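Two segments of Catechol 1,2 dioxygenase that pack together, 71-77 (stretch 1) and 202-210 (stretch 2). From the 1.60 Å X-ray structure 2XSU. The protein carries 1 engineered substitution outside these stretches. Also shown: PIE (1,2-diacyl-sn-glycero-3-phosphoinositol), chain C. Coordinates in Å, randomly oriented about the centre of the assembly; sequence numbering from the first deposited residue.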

# COMPACT_ATOMS: atom_id res chain seq x y z
N ASN A 71 -8.44 -5.46 1.67
CA ASN A 71 -8.65 -5.58 0.22
C ASN A 71 -9.40 -4.39 -0.34
O ASN A 71 -10.32 -4.57 -1.16
CB ASN A 71 -9.38 -6.89 -0.11
CG ASN A 71 -8.49 -8.11 0.06
OD1 ASN A 71 -8.70 -8.94 0.96
ND2 ASN A 71 -7.50 -8.25 -0.83
N GLU A 72 -8.99 -3.20 0.07
CA GLU A 72 -9.70 -1.96 -0.30
C GLU A 72 -8.92 -1.00 -1.20
O GLU A 72 -9.40 0.11 -1.45
CB GLU A 72 -10.20 -1.20 0.94
CG GLU A 72 -11.50 -1.72 1.54
CD GLU A 72 -12.13 -0.79 2.59
OE1 GLU A 72 -12.37 0.39 2.29
OE2 GLU A 72 -12.40 -1.24 3.74
N LEU A 73 -7.73 -1.39 -1.65
CA LEU A 73 -6.93 -0.48 -2.49
C LEU A 73 -7.57 -0.24 -3.86
O LEU A 73 -7.39 0.83 -4.43
CB LEU A 73 -5.44 -0.89 -2.60
CG LEU A 73 -4.64 -0.62 -1.32
CD1 LEU A 73 -3.21 -1.18 -1.49
CD2 LEU A 73 -4.62 0.90 -0.96
N GLY A 74 -8.32 -1.21 -4.36
CA GLY A 74 -9.09 -1.02 -5.62
C GLY A 74 -10.22 -0.02 -5.41
O GLY A 74 -10.50 0.86 -6.26
N LEU A 75 -10.88 -0.13 -4.27
CA LEU A 75 -11.91 0.81 -3.90
C LEU A 75 -11.34 2.23 -3.74
O LEU A 75 -11.95 3.22 -4.18
CB LEU A 75 -12.58 0.32 -2.60
CG LEU A 75 -13.94 0.83 -2.25
CD1 LEU A 75 -14.91 0.59 -3.41
CD2 LEU A 75 -14.41 0.05 -0.98
N LEU A 76 -10.17 2.34 -3.10
CA LEU A 76 -9.51 3.63 -2.91
C LEU A 76 -9.09 4.24 -4.24
O LEU A 76 -9.18 5.46 -4.41
CB LEU A 76 -8.28 3.45 -2.00
CG LEU A 76 -7.57 4.78 -1.64
CD1 LEU A 76 -8.50 5.67 -0.82
CD2 LEU A 76 -6.33 4.44 -0.85
N ALA A 77 -8.62 3.40 -5.17
CA ALA A 77 -8.29 3.88 -6.52
C ALA A 77 -9.50 4.52 -7.19
O ALA A 77 -9.39 5.55 -7.89
CB ALA A 77 -7.71 2.75 -7.37
N GLY A 202 -22.76 2.57 -0.49
CA GLY A 202 -21.53 3.14 0.00
C GLY A 202 -20.39 2.16 0.25
O GLY A 202 -20.50 0.93 0.19
N CYS A 203 -19.26 2.77 0.58
CA CYS A 203 -18.09 2.04 1.01
C CYS A 203 -18.43 1.35 2.35
O CYS A 203 -19.33 1.80 3.06
CB CYS A 203 -16.96 3.04 1.21
SG CYS A 203 -16.27 3.65 -0.35
N PRO A 204 -17.71 0.27 2.69
CA PRO A 204 -17.91 -0.32 4.05
C PRO A 204 -17.65 0.75 5.12
O PRO A 204 -16.55 1.32 5.16
CB PRO A 204 -16.86 -1.43 4.11
CG PRO A 204 -16.51 -1.75 2.66
CD PRO A 204 -16.71 -0.46 1.90
N PRO A 205 -18.65 1.05 5.97
CA PRO A 205 -18.54 2.28 6.77
C PRO A 205 -17.41 2.30 7.79
O PRO A 205 -16.93 3.39 8.12
CB PRO A 205 -19.93 2.40 7.45
CG PRO A 205 -20.47 1.01 7.45
CD PRO A 205 -19.96 0.39 6.15
N GLU A 206 -17.00 1.13 8.28
CA GLU A 206 -15.91 1.01 9.23
C GLU A 206 -14.57 0.69 8.56
O GLU A 206 -13.55 0.44 9.24
CB GLU A 206 -16.23 -0.06 10.30
CG GLU A 206 -17.47 0.25 11.12
CD GLU A 206 -17.51 1.69 11.64
OE1 GLU A 206 -16.56 2.11 12.33
OE2 GLU A 206 -18.50 2.41 11.34
N GLY A 207 -14.57 0.72 7.23
CA GLY A 207 -13.39 0.32 6.45
C GLY A 207 -12.43 1.48 6.19
O GLY A 207 -12.70 2.64 6.55
N THR A 208 -11.31 1.16 5.54
CA THR A 208 -10.24 2.13 5.34
C THR A 208 -10.56 3.24 4.33
O THR A 208 -10.15 4.38 4.52
CB THR A 208 -8.91 1.43 4.90
OG1 THR A 208 -9.17 0.60 3.78
CG2 THR A 208 -8.35 0.56 6.06
N THR A 209 -11.31 2.90 3.27
CA THR A 209 -11.63 3.91 2.28
C THR A 209 -12.52 5.02 2.88
O THR A 209 -12.21 6.22 2.76
CB THR A 209 -12.24 3.28 0.98
OG1 THR A 209 -11.36 2.25 0.50
CG2 THR A 209 -12.38 4.36 -0.09
N GLN A 210 -13.59 4.61 3.58
CA GLN A 210 -14.46 5.58 4.23
C GLN A 210 -13.73 6.36 5.31
O GLN A 210 -13.97 7.55 5.48
CB GLN A 210 -15.74 4.91 4.76
CG GLN A 210 -16.84 5.94 5.09
CD GLN A 210 -17.26 6.76 3.87
OE1 GLN A 210 -17.67 6.20 2.87
NE2 GLN A 210 -17.12 8.10 3.94
P PIE C . -7.83 6.69 10.14
O11 PIE C . -7.42 7.32 11.39
O12 PIE C . -7.27 7.51 8.79
O13 PIE C . -9.55 6.97 10.11
O14 PIE C . -7.82 5.23 10.00
C1 PIE C . -7.20 8.78 10.95
C2 PIE C . -5.68 8.77 10.68
C3 PIE C . -5.52 9.18 9.21
O31 PIE C . -4.43 8.52 8.53
O32 PIE C . -5.47 8.08 6.59
C31 PIE C . -4.55 8.64 7.18
C32 PIE C . -3.53 9.47 6.40
C33 PIE C . -2.79 8.61 5.39
C34 PIE C . -3.34 8.80 3.98
C35 PIE C . -2.20 8.80 2.95
C36 PIE C . -2.59 8.02 1.70
C37 PIE C . -3.03 8.98 0.59
C38 PIE C . -2.75 8.39 -0.79
C39 PIE C . -2.51 9.40 -1.71
C40 PIE C . -1.81 9.19 -2.90
C41 PIE C . -1.31 7.95 -3.27
C42 PIE C . -2.14 7.33 -4.40
O21 PIE C . -4.86 9.60 11.60
O22 PIE C . -6.16 11.44 11.89
C21 PIE C . -5.06 10.96 11.63
C22 PIE C . -3.89 11.95 11.41
C23 PIE C . -2.79 11.56 10.43
C24 PIE C . -1.71 12.65 10.37
C25 PIE C . -1.55 13.21 8.96
C26 PIE C . -0.89 12.18 8.04
C27 PIE C . -0.62 12.76 6.65
C28 PIE C . -0.45 11.65 5.62
C29 PIE C . 1.02 11.29 5.43
C47 PIE C . 1.24 10.37 4.23
C48 PIE C . 2.72 10.03 4.11
C49 PIE C . 3.08 9.59 2.69
C50 PIE C . 4.05 8.40 2.68
C51 PIE C . 3.33 7.05 2.48
C1' PIE C . -9.20 2.31 11.77
C2' PIE C . -8.34 2.34 12.99
C3' PIE C . -8.17 3.81 13.42
C4' PIE C . -7.60 4.63 12.33
C5' PIE C . -8.46 4.54 11.06
C6' PIE C . -8.57 3.06 10.61
O1' PIE C . -9.33 0.95 11.30
O2' PIE C . -8.92 1.63 14.07
O3' PIE C . -7.33 3.89 14.58
O4' PIE C . -6.37 5.31 12.25
O6' PIE C . -9.42 2.99 9.46
C52 PIE C . 2.43 7.00 1.24
C53 PIE C . 3.22 6.68 -0.03
C54 PIE C . 3.78 5.25 0.00
C55 PIE C . 3.63 4.57 -1.36
C43 PIE C . -3.23 6.39 -3.87
C44 PIE C . -3.26 5.06 -4.63
C45 PIE C . -4.69 4.70 -5.02
C46 PIE C . -5.13 3.42 -4.32
O HOH W 1 -14.45 1.85 3.44

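Glu72 dominates this contact. It lies just before the helix that begins at Leu73, and its side chain, with chi1 in the m well and chi2 in t, reaches across to the first turn of the other helix. There the backbone amides have no preceding carbonyls of the helix to bind, and a carboxylate, with two acceptor oxygens, suits such a place well. Thr209 N donates to Glu72 OE1 at 2.9 Å with an N-H...acceptor angle of 159°, and Thr208 N donates to Glu72 OE2 at 3.2 Å with a more bent angle of 137°.

Thr209 makes a second hydrogen bond of its own to the carboxylate, the third that Glu72 accepts from the other stretch. Its CA-to-CB bond points toward the first stretch, and with chi1 at -53° its hydroxyl OG1 donates to Glu72 OE1 over 2.8 Å. One residue thus offers both backbone and side-chain donors to a single oxygen. A water also donates to Glu72 OE1 at 2.8 Å and to Pro204 O at 2.8 Å, while accepting from Gln210 N at 2.9 Å, so the carboxylate is linked indirectly to the next amide along the helix.

Gly207, at the N-cap position, lets the carboxylate come close: its CA is 3.3 Å from Glu72 OE2, and a CB in ideal position would lie 2.2 Å from that oxygen, a clash. The type I turn from Pro204 to Gly207, closed by Gly207 N donating to Pro204 O at 2.9 Å, leads the chain into this helix start.

Leu75 supplies the apolar part. Its CD2 packs 3.7 Å from Pro204 CD and 4.1 Å from Cys203 SG, a branched aliphatic chain against a proline ring and a sulfur. Its CB also lies 3.9 Å from Thr209 OG1, so the leucine borders the polar cluster as well.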